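Local coordinates for interleukin-2 receptor subunit beta (PDB 6DG5), which serves as the beta subunit of the interleukin-2 receptor, probably binding interleukin-2 and passing on its mitogenic signal, with a further role in interleukin-15 reception, at residues N13-V18 with V129-H134; E141-R146 with Q182-A187. One frame throughout, in Å; residues are numbered along the deposited sequence.

The extracellular part of the receptor holds two beta-rich domains; one contact bridges them and the other lies inside the second. Contact 1 is the bridge: the turn at 13-18 belongs to the N-terminal domain, the loop 129-134 to the fibronectin type-III domain. In contact 2, strand 141-146 of the second domain pairs with strand 182-187. Their centres are 16 Å apart. They touch where Val129 CG1 packs on Phe142 CE1 at 3.7 Å, so the loop that meets the first domain leans on the apolar side of the strand pair. A glycan bonded to Asn17 in contact 1 extends as far as Gln182 of contact 2, which a mannose touches.

Contact 1. Residues N13-V18 with V129-H134; sequences NSRANV and VSQVSH. With NAG (2-acetamido-2-deoxy-beta-D-glucopyranose), chain E.
Arg15 runs from the tight turn before strand 17-23 into the loop 129-134, at the joint between the N-terminal domain and the fibronectin type-III domain of this cytokine receptor. Its CG is anti to its own carbonyl carbon (chi1 -84°) and rests on Gln131 O at 3.6 Å. The chain bends at chi2, and CD comes to 4.2 Å from Ser133 CA. The guanidinium then lies with one face against Val132 O and Ser133 CA, both nearer its rim than its centre. At the tip, NH1 makes a weak hydrogen bond to His134 ND1, which it meets at the ring edge. The stronger partners of this group are Glu69, in a salt bridge with NE, and Gln71, bonded to NH1. His134 NE2 bonds to an acidic side chain of another protein chain. Ser14 OG takes a hydrogen bond from Ser133 N at 3.3 Å. Asn13 shapes the turn: its OD1 accepts from Arg15 N, an Asx turn, and from Asn17 N, each at 2.9 Å. The two donors come from opposite faces of the amide. Its ND2 bonds weakly to Gln131 OE1. Asn17 ND2 carries the N-acetylglucosamine through a 1.4 Å covalent bond to C1.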
loop_
_atom_site.group_PDB
_atom_site.type_symbol
_atom_site.label_atom_id
_atom_site.label_comp_id
_atom_site.label_asym_id
_atom_site.label_seq_id
_atom_site.Cartn_x
_atom_site.Cartn_y
_atom_site.Cartn_z
ATOM N N ASN B 13 -8.063 14.261 7.250
ATOM C CA ASN B 13 -8.791 13.015 7.047
ATOM C C ASN B 13 -8.268 12.204 5.865
ATOM O O ASN B 13 -8.926 11.240 5.459
ATOM C CB ASN B 13 -10.285 13.301 6.860
ATOM C CG ASN B 13 -10.619 13.808 5.469
ATOM O OD1 ASN B 13 -9.806 14.465 4.818
ATOM N ND2 ASN B 13 -11.827 13.504 5.007
ATOM N N SER B 14 -7.110 12.580 5.317
ATOM C CA SER B 14 -6.438 11.957 4.177
ATOM C C SER B 14 -7.160 12.183 2.856
ATOM O O SER B 14 -6.762 11.603 1.840
ATOM C CB SER B 14 -6.222 10.450 4.375
ATOM O OG SER B 14 -7.431 9.739 4.184
ATOM N N ARG B 15 -8.200 13.015 2.826
ATOM C CA ARG B 15 -8.853 13.342 1.563
ATOM C C ARG B 15 -8.902 14.848 1.345
ATOM O O ARG B 15 -7.995 15.418 0.728
ATOM C CB ARG B 15 -10.262 12.749 1.503
ATOM C CG ARG B 15 -10.312 11.301 1.039
ATOM C CD ARG B 15 -9.331 11.053 -0.097
ATOM N NE ARG B 15 -9.780 9.999 -1.003
ATOM C CZ ARG B 15 -9.020 9.454 -1.947
ATOM N NH1 ARG B 15 -7.765 9.853 -2.103
ATOM N NH2 ARG B 15 -9.512 8.504 -2.731
ATOM N N ALA B 16 -9.952 15.508 1.845
ATOM C CA ALA B 16 -10.110 16.936 1.593
ATOM C C ALA B 16 -10.579 17.714 2.819
ATOM O O ALA B 16 -11.151 18.800 2.667
ATOM C CB ALA B 16 -11.091 17.166 0.442
ATOM N N ASN B 17 -10.345 17.201 4.024
ATOM C CA ASN B 17 -10.848 17.814 5.246
ATOM C C ASN B 17 -9.707 17.953 6.241
ATOM O O ASN B 17 -9.028 16.970 6.559
ATOM C CB ASN B 17 -11.993 16.980 5.839
ATOM C CG ASN B 17 -12.702 17.666 7.009
ATOM O OD1 ASN B 17 -12.153 18.548 7.677
ATOM N ND2 ASN B 17 -13.939 17.243 7.259
ATOM N N VAL B 18 -9.495 19.177 6.714
ATOM C CA VAL B 18 -8.538 19.469 7.769
ATOM C C VAL B 18 -9.300 20.165 8.887
ATOM O O VAL B 18 -9.955 21.190 8.656
ATOM C CB VAL B 18 -7.377 20.343 7.269
ATOM C CG1 VAL B 18 -6.419 20.657 8.404
ATOM C CG2 VAL B 18 -6.648 19.653 6.123
ATOM N N VAL B 129 -15.768 1.680 5.294
ATOM C CA VAL B 129 -14.920 2.837 5.551
ATOM C C VAL B 129 -15.087 3.850 4.428
ATOM O O VAL B 129 -15.444 3.503 3.297
ATOM C CB VAL B 129 -13.436 2.442 5.703
ATOM C CG1 VAL B 129 -13.235 1.632 6.972
ATOM C CG2 VAL B 129 -12.973 1.662 4.488
ATOM N N SER B 130 -14.824 5.116 4.751
ATOM C CA SER B 130 -14.950 6.208 3.798
ATOM C C SER B 130 -13.786 7.173 3.967
ATOM O O SER B 130 -13.138 7.220 5.016
ATOM C CB SER B 130 -16.277 6.961 3.968
ATOM O OG SER B 130 -17.379 6.162 3.577
ATOM N N GLN B 131 -13.531 7.945 2.907
ATOM C CA GLN B 131 -12.531 9.016 2.919
ATOM C C GLN B 131 -11.138 8.493 3.262
ATOM O O GLN B 131 -10.364 9.147 3.966
ATOM C CB GLN B 131 -12.938 10.139 3.874
ATOM C CG GLN B 131 -13.876 11.156 3.255
ATOM C CD GLN B 131 -14.972 11.584 4.203
ATOM O OE1 GLN B 131 -14.873 12.619 4.862
ATOM N NE2 GLN B 131 -16.029 10.786 4.276
ATOM N N VAL B 132 -10.813 7.305 2.762
ATOM C CA VAL B 132 -9.493 6.712 2.943
ATOM C C VAL B 132 -8.719 6.884 1.646
ATOM O O VAL B 132 -9.162 6.434 0.582
ATOM C CB VAL B 132 -9.587 5.231 3.341
ATOM C CG1 VAL B 132 -8.194 4.664 3.561
ATOM C CG2 VAL B 132 -10.434 5.072 4.590
ATOM N N SER B 133 -7.564 7.535 1.732
ATOM C CA SER B 133 -6.783 7.833 0.543
ATOM C C SER B 133 -6.150 6.570 -0.025
ATOM O O SER B 133 -5.807 5.637 0.704
ATOM C CB SER B 133 -5.693 8.854 0.863
ATOM O OG SER B 133 -4.885 9.107 -0.272
ATOM N N HIS B 134 -6.003 6.550 -1.351
ATOM C CA HIS B 134 -5.232 5.492 -1.994
ATOM C C HIS B 134 -3.781 5.514 -1.535
ATOM O O HIS B 134 -3.101 4.484 -1.575
ATOM C CB HIS B 134 -5.309 5.639 -3.511
ATOM C CG HIS B 134 -4.744 6.929 -4.019
ATOM N ND1 HIS B 134 -5.309 8.152 -3.731
ATOM C CD2 HIS B 134 -3.662 7.187 -4.791
ATOM C CE1 HIS B 134 -4.603 9.108 -4.307
ATOM N NE2 HIS B 134 -3.599 8.549 -4.959
HETATM C C1 NAG E . -14.754 17.749 8.329
HETATM C C2 NAG E . -16.200 17.256 8.144
HETATM C C3 NAG E . -17.041 17.513 9.400
HETATM C C4 NAG E . -16.334 17.030 10.660
HETATM C C5 NAG E . -14.948 17.658 10.711
HETATM C C6 NAG E . -14.123 17.246 11.909
HETATM C C7 NAG E . -16.922 17.340 5.794
HETATM C C8 NAG E . -17.582 18.169 4.734
HETATM N N2 NAG E . -16.810 17.910 6.997
HETATM O O3 NAG E . -18.299 16.862 9.267
HETATM O O4 NAG E . -17.100 17.431 11.791
HETATM O O5 NAG E . -14.224 17.243 9.549
HETATM O O6 NAG E . -12.992 16.477 11.525
HETATM O O7 NAG E . -16.511 16.206 5.572
#

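Contact 2. Residues E141-R146 with Q182-A187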
loop_
_atom_site.group_PDB
_atom_site.type_symbol
_atom_site.label_atom_id
_atom_site.label_comp_id
_atom_site.label_asym_id
_atom_site.label_seq_id
_atom_site.Cartn_x
_atom_site.Cartn_y
_atom_site.Cartn_z
ATOM N N GLU B 141 -5.589 -0.356 9.359
ATOM C CA GLU B 141 -5.529 -1.134 10.586
ATOM C C GLU B 141 -6.790 -0.849 11.384
ATOM O O GLU B 141 -7.287 0.279 11.378
ATOM C CB GLU B 141 -4.284 -0.780 11.405
ATOM C CG GLU B 141 -3.810 -1.868 12.346
ATOM C CD GLU B 141 -2.433 -1.578 12.912
ATOM O OE1 GLU B 141 -2.312 -0.647 13.736
ATOM O OE2 GLU B 141 -1.471 -2.271 12.519
ATOM N N PHE B 142 -7.307 -1.866 12.068
ATOM C CA PHE B 142 -8.576 -1.738 12.769
ATOM C C PHE B 142 -8.448 -2.210 14.207
ATOM O O PHE B 142 -7.714 -3.159 14.501
ATOM C CB PHE B 142 -9.679 -2.524 12.061
ATOM C CG PHE B 142 -10.025 -1.987 10.705
ATOM C CD1 PHE B 142 -10.932 -0.953 10.570
ATOM C CD2 PHE B 142 -9.440 -2.516 9.566
ATOM C CE1 PHE B 142 -11.255 -0.456 9.325
ATOM C CE2 PHE B 142 -9.758 -2.023 8.318
ATOM C CZ PHE B 142 -10.666 -0.989 8.197
ATOM N N GLU B 143 -9.174 -1.535 15.097
ATOM C CA GLU B 143 -9.263 -1.898 16.505
ATOM C C GLU B 143 -10.723 -1.816 16.919
ATOM O O GLU B 143 -11.365 -0.777 16.734
ATOM C CB GLU B 143 -8.407 -0.975 17.378
ATOM C CG GLU B 143 -7.250 -1.661 18.087
ATOM C CD GLU B 143 -6.594 -0.767 19.125
ATOM O OE1 GLU B 143 -7.200 0.261 19.493
ATOM O OE2 GLU B 143 -5.473 -1.092 19.571
ATOM N N ALA B 144 -11.245 -2.908 17.471
ATOM C CA ALA B 144 -12.615 -2.962 17.956
ATOM C C ALA B 144 -12.624 -3.281 19.445
ATOM O O ALA B 144 -11.693 -3.903 19.968
ATOM C CB ALA B 144 -13.440 -4.007 17.190
ATOM N N ARG B 145 -13.679 -2.849 20.131
ATOM C CA ARG B 145 -13.853 -3.164 21.542
ATOM C C ARG B 145 -15.263 -3.678 21.789
ATOM O O ARG B 145 -16.242 -3.068 21.346
ATOM C CB ARG B 145 -13.552 -1.952 22.438
ATOM C CG ARG B 145 -14.363 -0.695 22.172
ATOM C CD ARG B 145 -13.934 0.398 23.140
ATOM N NE ARG B 145 -14.677 1.642 22.969
ATOM C CZ ARG B 145 -14.475 2.731 23.705
ATOM N NH1 ARG B 145 -13.553 2.725 24.658
ATOM N NH2 ARG B 145 -15.191 3.825 23.490
ATOM N N ARG B 146 -15.354 -4.801 22.493
ATOM C CA ARG B 146 -16.613 -5.464 22.807
ATOM C C ARG B 146 -16.914 -5.281 24.288
ATOM O O ARG B 146 -16.075 -5.600 25.136
ATOM C CB ARG B 146 -16.537 -6.952 22.459
ATOM C CG ARG B 146 -17.764 -7.758 22.847
ATOM C CD ARG B 146 -17.417 -9.221 23.099
ATOM N NE ARG B 146 -16.765 -9.415 24.393
ATOM C CZ ARG B 146 -15.459 -9.608 24.557
ATOM N NH1 ARG B 146 -14.651 -9.641 23.507
ATOM N NH2 ARG B 146 -14.960 -9.774 25.775
ATOM N N GLN B 182 -17.690 -1.173 19.174
ATOM C CA GLN B 182 -17.213 -0.015 18.436
ATOM C C GLN B 182 -15.906 -0.372 17.745
ATOM O O GLN B 182 -15.103 -1.143 18.275
ATOM C CB GLN B 182 -16.982 1.192 19.350
ATOM C CG GLN B 182 -18.241 1.797 19.937
ATOM C CD GLN B 182 -17.951 3.052 20.740
ATOM O OE1 GLN B 182 -17.226 3.013 21.735
ATOM N NE2 GLN B 182 -18.506 4.176 20.301
ATOM N N VAL B 183 -15.693 0.201 16.558
ATOM C CA VAL B 183 -14.499 -0.051 15.758
ATOM C C VAL B 183 -13.861 1.281 15.386
ATOM O O VAL B 183 -14.531 2.316 15.331
ATOM C CB VAL B 183 -14.823 -0.878 14.492
ATOM C CG1 VAL B 183 -13.573 -1.549 13.955
ATOM C CG2 VAL B 183 -15.902 -1.913 14.783
ATOM N N ARG B 184 -12.550 1.251 15.147
ATOM C CA ARG B 184 -11.820 2.427 14.695
ATOM C C ARG B 184 -10.692 1.994 13.767
ATOM O O ARG B 184 -10.316 0.820 13.721
ATOM C CB ARG B 184 -11.275 3.244 15.874
ATOM C CG ARG B 184 -10.387 2.470 16.825
ATOM C CD ARG B 184 -9.952 3.356 17.977
ATOM N NE ARG B 184 -8.916 2.737 18.798
ATOM C CZ ARG B 184 -8.282 3.361 19.786
ATOM N NH1 ARG B 184 -8.578 4.622 20.070
ATOM N NH2 ARG B 184 -7.351 2.727 20.485
ATOM N N VAL B 185 -10.146 2.966 13.029
ATOM C CA VAL B 185 -9.253 2.693 11.908
ATOM C C VAL B 185 -8.036 3.611 11.968
ATOM O O VAL B 185 -8.096 4.721 12.503
ATOM C CB VAL B 185 -10.007 2.844 10.563
ATOM C CG1 VAL B 185 -10.464 4.281 10.352
ATOM C CG2 VAL B 185 -9.160 2.364 9.393
ATOM N N LYS B 186 -6.921 3.134 11.410
ATOM C CA LYS B 186 -5.665 3.875 11.385
ATOM C C LYS B 186 -4.794 3.324 10.262
ATOM O O LYS B 186 -4.998 2.201 9.792
ATOM C CB LYS B 186 -4.940 3.781 12.734
ATOM C CG LYS B 186 -3.834 4.803 12.953
ATOM C CD LYS B 186 -3.310 4.744 14.383
ATOM C CE LYS B 186 -2.035 3.913 14.489
ATOM N NZ LYS B 186 -2.113 2.627 13.734
ATOM N N ALA B 187 -3.824 4.134 9.831
ATOM C CA ALA B 187 -2.851 3.744 8.812
ATOM C C ALA B 187 -1.449 3.955 9.376
ATOM O O ALA B 187 -1.028 5.096 9.595
ATOM C CB ALA B 187 -3.048 4.541 7.522
#
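Phe142 and Val185 lie side by side and point the same way, on the apolar face of this antiparallel strand pair. Phe142 CG is anti to its carbonyl carbon (chi1 -66°), and CE1 of the ring meets Val185 CG2 at 3.5 Å. Val183 CG1 comes near the same ring at CD1, while its CG2 packs on Ala144 CB at 4.0 Å. Trp127 also meets the Phe142 ring. Between the faces, backbone hydrogen bonds join Glu141 with Lys186, Glu143 with Arg184 and Arg145 with Gln182, in both directions for each pair, the one from Glu141 N to Lys186 O being weak. The Phe142-Val185 and Ala144-Val183 pairs between them are non-hydrogen-bonded.

The other face is polar. Arg184 grips Glu143 OE1 side-on in a salt bridge, with NH2 at 2.7 Å and NE at 3.1 Å, and the two planes are 20° apart. Arg145 holds the neutral amide oxygen Gln182 OE1 in the same two-nitrogen way, by hydrogen bonds from NH2 at 2.8 Å and NE at 3.1 Å. Glu141 OE1 and Lys186 NZ form a longer salt bridge of 3.3 Å, whose hydrogen bond is weak. Trp198 makes a cation-pi contact with Arg145, and Trp195 with both Arg184 and Lys186. The OG atoms of Ser199 and Ser196 are hydrogen-bonded to Val183 N and Val185 N. Trp195, Ser196, Trp198 and Ser199 belong to the WSXWS motif, and tryptophans interleaved with basic side chains of neighbouring strands are its hallmark in class I cytokine receptors.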